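Side-chain contacts in MAU2 chromatid cohesion factor homolog (Saccharomyces cerevisiae, PDB 4XDN), which partners SCC2 in a complex required for loading cohesin onto chromosomes, and so takes part in sister chromatid cohesion: residues L324-S329 / K380-F385; E387-W392 / P413-L418. All coordinates share one frame; numbering follows the deposited sequence.

Contact 1: L324-S329 / K380-F385; sequences LLLLQS and KSILEF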
# COMPACT_ATOMS: atom_id res chain seq x y z
N LEU A 324 11.99 2.05 5.34
CA LEU A 324 12.11 1.33 6.61
C LEU A 324 11.91 2.27 7.79
O LEU A 324 11.31 1.90 8.80
CB LEU A 324 13.48 0.65 6.72
CG LEU A 324 13.79 -0.01 8.06
CD1 LEU A 324 12.73 -1.04 8.44
CD2 LEU A 324 15.17 -0.65 8.03
N LEU A 325 12.41 3.50 7.66
CA LEU A 325 12.28 4.47 8.72
C LEU A 325 10.82 4.89 8.87
O LEU A 325 10.34 5.14 9.98
CB LEU A 325 13.17 5.69 8.46
CG LEU A 325 13.19 6.75 9.55
CD1 LEU A 325 13.60 6.16 10.90
CD2 LEU A 325 14.14 7.88 9.17
N LEU A 326 10.10 4.94 7.75
CA LEU A 326 8.68 5.26 7.77
C LEU A 326 7.90 4.17 8.49
O LEU A 326 7.11 4.45 9.39
CB LEU A 326 8.14 5.44 6.35
CG LEU A 326 6.63 5.68 6.21
CD1 LEU A 326 6.22 6.98 6.88
CD2 LEU A 326 6.22 5.67 4.75
N LEU A 327 8.14 2.92 8.10
CA LEU A 327 7.45 1.78 8.71
C LEU A 327 7.72 1.70 10.20
O LEU A 327 6.81 1.45 10.99
CB LEU A 327 7.88 0.47 8.03
CG LEU A 327 7.60 0.34 6.53
CD1 LEU A 327 8.12 -1.00 6.03
CD2 LEU A 327 6.12 0.50 6.22
N GLN A 328 8.97 1.92 10.59
CA GLN A 328 9.35 1.89 12.00
C GLN A 328 8.60 2.97 12.77
O GLN A 328 8.13 2.73 13.89
CB GLN A 328 10.86 2.08 12.16
CG GLN A 328 11.33 2.09 13.61
CD GLN A 328 12.83 2.20 13.74
OE1 GLN A 328 13.52 2.52 12.78
NE2 GLN A 328 13.34 1.95 14.94
N SER A 329 8.49 4.15 12.18
CA SER A 329 7.85 5.29 12.83
C SER A 329 6.34 5.06 12.96
O SER A 329 5.75 5.39 13.99
CB SER A 329 8.12 6.58 12.05
OG SER A 329 9.51 6.87 12.02
N LYS A 380 5.61 11.77 -3.30
CA LYS A 380 4.64 12.73 -2.76
C LYS A 380 3.67 12.04 -1.81
O LYS A 380 3.22 12.64 -0.84
CB LYS A 380 3.89 13.42 -3.90
CG LYS A 380 4.72 14.48 -4.62
CD LYS A 380 4.16 14.81 -5.99
CE LYS A 380 2.74 15.35 -5.92
NZ LYS A 380 2.22 15.69 -7.27
N SER A 381 3.34 10.78 -2.10
CA SER A 381 2.45 10.02 -1.22
C SER A 381 3.13 9.78 0.12
O SER A 381 2.47 9.78 1.16
CB SER A 381 2.06 8.69 -1.86
OG SER A 381 3.14 7.78 -1.87
N ILE A 382 4.44 9.58 0.09
CA ILE A 382 5.21 9.40 1.32
C ILE A 382 5.15 10.68 2.15
O ILE A 382 5.00 10.62 3.37
CB ILE A 382 6.68 9.02 1.03
CG1 ILE A 382 6.74 7.62 0.42
CG2 ILE A 382 7.52 9.08 2.31
CD1 ILE A 382 8.13 7.17 -0.01
N LEU A 383 5.27 11.83 1.49
CA LEU A 383 5.12 13.11 2.17
C LEU A 383 3.74 13.19 2.82
O LEU A 383 3.59 13.68 3.94
CB LEU A 383 5.31 14.29 1.21
CG LEU A 383 6.67 14.46 0.52
CD1 LEU A 383 6.63 15.66 -0.42
CD2 LEU A 383 7.80 14.61 1.53
N GLU A 384 2.74 12.69 2.11
CA GLU A 384 1.37 12.72 2.60
C GLU A 384 1.19 11.78 3.79
O GLU A 384 0.41 12.07 4.70
CB GLU A 384 0.39 12.36 1.48
CG GLU A 384 0.24 13.45 0.44
CD GLU A 384 -0.53 12.99 -0.79
OE1 GLU A 384 -1.00 11.83 -0.80
OE2 GLU A 384 -0.66 13.79 -1.74
N PHE A 385 1.92 10.67 3.79
CA PHE A 385 1.90 9.75 4.92
C PHE A 385 2.51 10.40 6.16
O PHE A 385 2.01 10.22 7.27
CB PHE A 385 2.64 8.45 4.59
CG PHE A 385 1.84 7.46 3.79
CD1 PHE A 385 0.67 6.92 4.30
CD2 PHE A 385 2.26 7.06 2.54
CE1 PHE A 385 -0.07 6.01 3.57
CE2 PHE A 385 1.53 6.14 1.80
CZ PHE A 385 0.36 5.62 2.32
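Leu326, Ile382 and Phe385 meet where helices 317-331 and 369-398 face each other, inside a solenoid of packed helices consistent with the TPR-like superhelix of the Scc4/Mau2 family. Their backbones come nearest at Leu326 and Ile382, whose CA atoms are 8.4 Å apart, and Leu326 does most of the reaching. With CG anti to the backbone N (chi1 176°), the leucine extends its forked end toward the other helix and divides its two methyls between two partners. Leu326 CD2 rests against the branch methyl CG2 of Ile382 at 4.4 Å. Leu326 CD1 meets Phe385 at its CB, 4.5 Å away, rather than at the ring. The CB of Phe385 faces the leucine, but its ring leads off from there, and the side chain also touches Pro411 and Ser412 of the loop before helix 415-426. A branched leucine suits this place because its two methyls can touch residues nearly one helical turn apart.

Elsewhere on helix 317-331, Leu324 packs on helices 272-291 and 250-266 and Leu327 on helix 250-266, which makes this helix apolar on more than one face. Ser329, buried beside Phe343 of helix 339-360, turns its hydroxyl back on its own helix: Ser329 OG donates to Leu325 O at 2.8 Å. The backbone N of Ser329 bonds to the same oxygen, so Leu325 O accepts twice, and a small residue with a short hydroxyl can thus be buried with its polar end satisfied.

A chain of another protein, probably SCC2, also packs on Leu326, Ile382 and Phe385. Between the two helices themselves no hydrogen bond or charge pair forms, and the methyl contacts are long; the pairing therefore rests on modest dispersion and on exclusion of water, with little directional preference.

Contact 2: E387-W392 / P413-L418; sequences EFYKVW and PGYVRL. With SO4 (sulfate ion), chain C.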
# COMPACT_ATOMS: atom_id res chain seq x y z
N GLU A 387 2.63 13.56 7.01
CA GLU A 387 1.72 14.54 7.53
C GLU A 387 0.55 13.89 8.20
O GLU A 387 0.09 14.32 9.20
CB GLU A 387 1.16 15.42 6.42
CG GLU A 387 2.08 16.47 5.88
CD GLU A 387 2.40 17.57 6.85
OE1 GLU A 387 1.73 17.67 7.90
OE2 GLU A 387 3.33 18.34 6.56
N PHE A 388 0.06 12.85 7.59
CA PHE A 388 -1.11 12.16 8.12
C PHE A 388 -0.82 11.56 9.49
O PHE A 388 -1.60 11.72 10.42
CB PHE A 388 -1.57 11.05 7.16
CG PHE A 388 -2.62 10.15 7.75
CD1 PHE A 388 -3.94 10.54 7.81
CD2 PHE A 388 -2.27 8.91 8.27
CE1 PHE A 388 -4.91 9.72 8.36
CE2 PHE A 388 -3.24 8.08 8.81
CZ PHE A 388 -4.56 8.49 8.86
N TYR A 389 0.31 10.86 9.61
CA TYR A 389 0.65 10.20 10.86
C TYR A 389 1.11 11.20 11.92
O TYR A 389 1.06 10.90 13.11
CB TYR A 389 1.73 9.14 10.62
CG TYR A 389 1.20 7.89 9.97
CD1 TYR A 389 0.30 7.07 10.64
CD2 TYR A 389 1.59 7.53 8.69
CE1 TYR A 389 -0.20 5.92 10.05
CE2 TYR A 389 1.10 6.38 8.09
CZ TYR A 389 0.20 5.58 8.78
OH TYR A 389 -0.29 4.44 8.19
N LYS A 390 1.56 12.37 11.48
CA LYS A 390 1.88 13.45 12.41
C LYS A 390 0.59 13.90 13.10
O LYS A 390 0.54 14.03 14.32
CB LYS A 390 2.52 14.63 11.68
CG LYS A 390 3.03 15.74 12.59
CD LYS A 390 3.29 17.02 11.81
CE LYS A 390 4.04 18.04 12.65
NZ LYS A 390 4.16 19.36 11.96
N VAL A 391 -0.44 14.13 12.29
CA VAL A 391 -1.75 14.51 12.80
C VAL A 391 -2.33 13.39 13.66
O VAL A 391 -2.91 13.65 14.71
CB VAL A 391 -2.71 14.85 11.64
CG1 VAL A 391 -4.16 15.03 12.12
CG2 VAL A 391 -2.24 16.10 10.92
N TRP A 392 -2.17 12.15 13.22
CA TRP A 392 -2.75 11.03 13.95
C TRP A 392 -2.11 10.89 15.33
O TRP A 392 -2.81 10.68 16.32
CB TRP A 392 -2.59 9.72 13.18
CG TRP A 392 -3.48 8.65 13.73
CD1 TRP A 392 -3.21 7.80 14.76
CD2 TRP A 392 -4.81 8.33 13.30
NE1 TRP A 392 -4.28 6.97 15.00
CE2 TRP A 392 -5.27 7.28 14.11
CE3 TRP A 392 -5.65 8.84 12.30
CZ2 TRP A 392 -6.54 6.72 13.95
CZ3 TRP A 392 -6.91 8.28 12.14
CH2 TRP A 392 -7.34 7.23 12.97
N PRO A 413 -7.44 6.27 0.65
CA PRO A 413 -8.87 6.58 0.55
C PRO A 413 -9.58 6.58 1.90
O PRO A 413 -9.53 5.59 2.63
CB PRO A 413 -9.41 5.46 -0.34
CG PRO A 413 -8.23 4.96 -1.09
CD PRO A 413 -7.07 5.10 -0.16
N GLY A 414 -10.24 7.69 2.23
CA GLY A 414 -11.05 7.78 3.43
C GLY A 414 -10.34 8.35 4.64
O GLY A 414 -10.96 8.53 5.69
N TYR A 415 -9.05 8.65 4.51
CA TYR A 415 -8.27 9.15 5.63
C TYR A 415 -8.71 10.55 6.08
O TYR A 415 -8.80 10.82 7.28
CB TYR A 415 -6.78 9.17 5.28
CG TYR A 415 -6.04 7.86 5.54
CD1 TYR A 415 -6.74 6.68 5.75
CD2 TYR A 415 -4.66 7.83 5.60
CE1 TYR A 415 -6.07 5.49 5.99
CE2 TYR A 415 -3.98 6.64 5.84
CZ TYR A 415 -4.69 5.48 6.04
OH TYR A 415 -4.02 4.30 6.28
N VAL A 416 -8.97 11.43 5.12
CA VAL A 416 -9.35 12.80 5.43
C VAL A 416 -10.68 12.86 6.16
O VAL A 416 -10.80 13.53 7.19
CB VAL A 416 -9.43 13.67 4.15
CG1 VAL A 416 -10.05 15.04 4.45
CG2 VAL A 416 -8.05 13.83 3.54
N ARG A 417 -11.68 12.18 5.63
CA ARG A 417 -13.02 12.21 6.22
C ARG A 417 -13.11 11.32 7.46
O ARG A 417 -14.05 11.44 8.24
CB ARG A 417 -14.08 11.81 5.19
CG ARG A 417 -13.83 10.51 4.44
CD ARG A 417 -14.39 10.58 3.02
NE ARG A 417 -13.71 9.65 2.12
CZ ARG A 417 -14.32 8.85 1.24
NH1 ARG A 417 -15.64 8.85 1.12
NH2 ARG A 417 -13.59 8.04 0.48
N LEU A 418 -12.12 10.45 7.66
CA LEU A 418 -12.02 9.70 8.90
C LEU A 418 -11.62 10.65 10.02
O LEU A 418 -12.24 10.68 11.08
CB LEU A 418 -11.01 8.55 8.79
CG LEU A 418 -10.70 7.82 10.10
CD1 LEU A 418 -11.97 7.30 10.76
CD2 LEU A 418 -9.71 6.69 9.87
S SO4 C . -10.45 11.15 1.58
O1 SO4 C . -9.02 11.27 1.87
O2 SO4 C . -10.90 12.33 0.84
O3 SO4 C . -10.69 9.95 0.79
O4 SO4 C . -11.19 11.08 2.84
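The rings of Phe388 and Tyr415 lie face on face in an offset stack, centroids 4.1 Å apart and planes inclined by 18°. Tyr415 CD2 sits over the centre of the Phe388 ring, while Phe388 CZ lies over the Tyr415 ring nearer its rim, 3.3 Å from Tyr415 CD2. The phenylalanine's CD2 in turn lies over the centre of one face of Tyr389, whose OH is hydrogen-bonded to the backbone of the chain of another protein. Phe388 gets there with CG anti to its own N (chi1 170°). An alanine here would remove the ring, probably leaving Tyr415 without its stacking partner and freer to turn. One turn on, Trp392 CH2, on the six-membered ring, meets Leu418 CD2 obliquely at 3.9 Å.

These residues pack helix 369-398 against the first turn of helix 415-426, whose N-cap is Gly414. Its positive phi (94°) would jam a CB against the preceding carbonyl O, so glycine fits. A sulfate, probably from the crystallisation liquor, occupies this helix start: Gly414 N binds its O3 at 2.7 Å, Arg417 N its O4 at 3.0 Å, and the edge of the Arg417 guanidinium adds NE to O4.

In the fold
Helix 369-398 carries one side of both contacts. Its residues 380-385 face helix 317-331, earlier in the chain, in contact 1; residues 387-392, the next turns, face the start of helix 415-426 in contact 2. Both segments of contact 2 come after those of contact 1 in the sequence, and the two centres are about 13 Å apart. All four segments belong to the cohesin loading factor region that makes up most of the protein. One long helix thus ties an earlier helix to a later one near the middle of the elongated chain. The chain of another protein touches residues at both places, consistent with a partner running along this part of the solenoid.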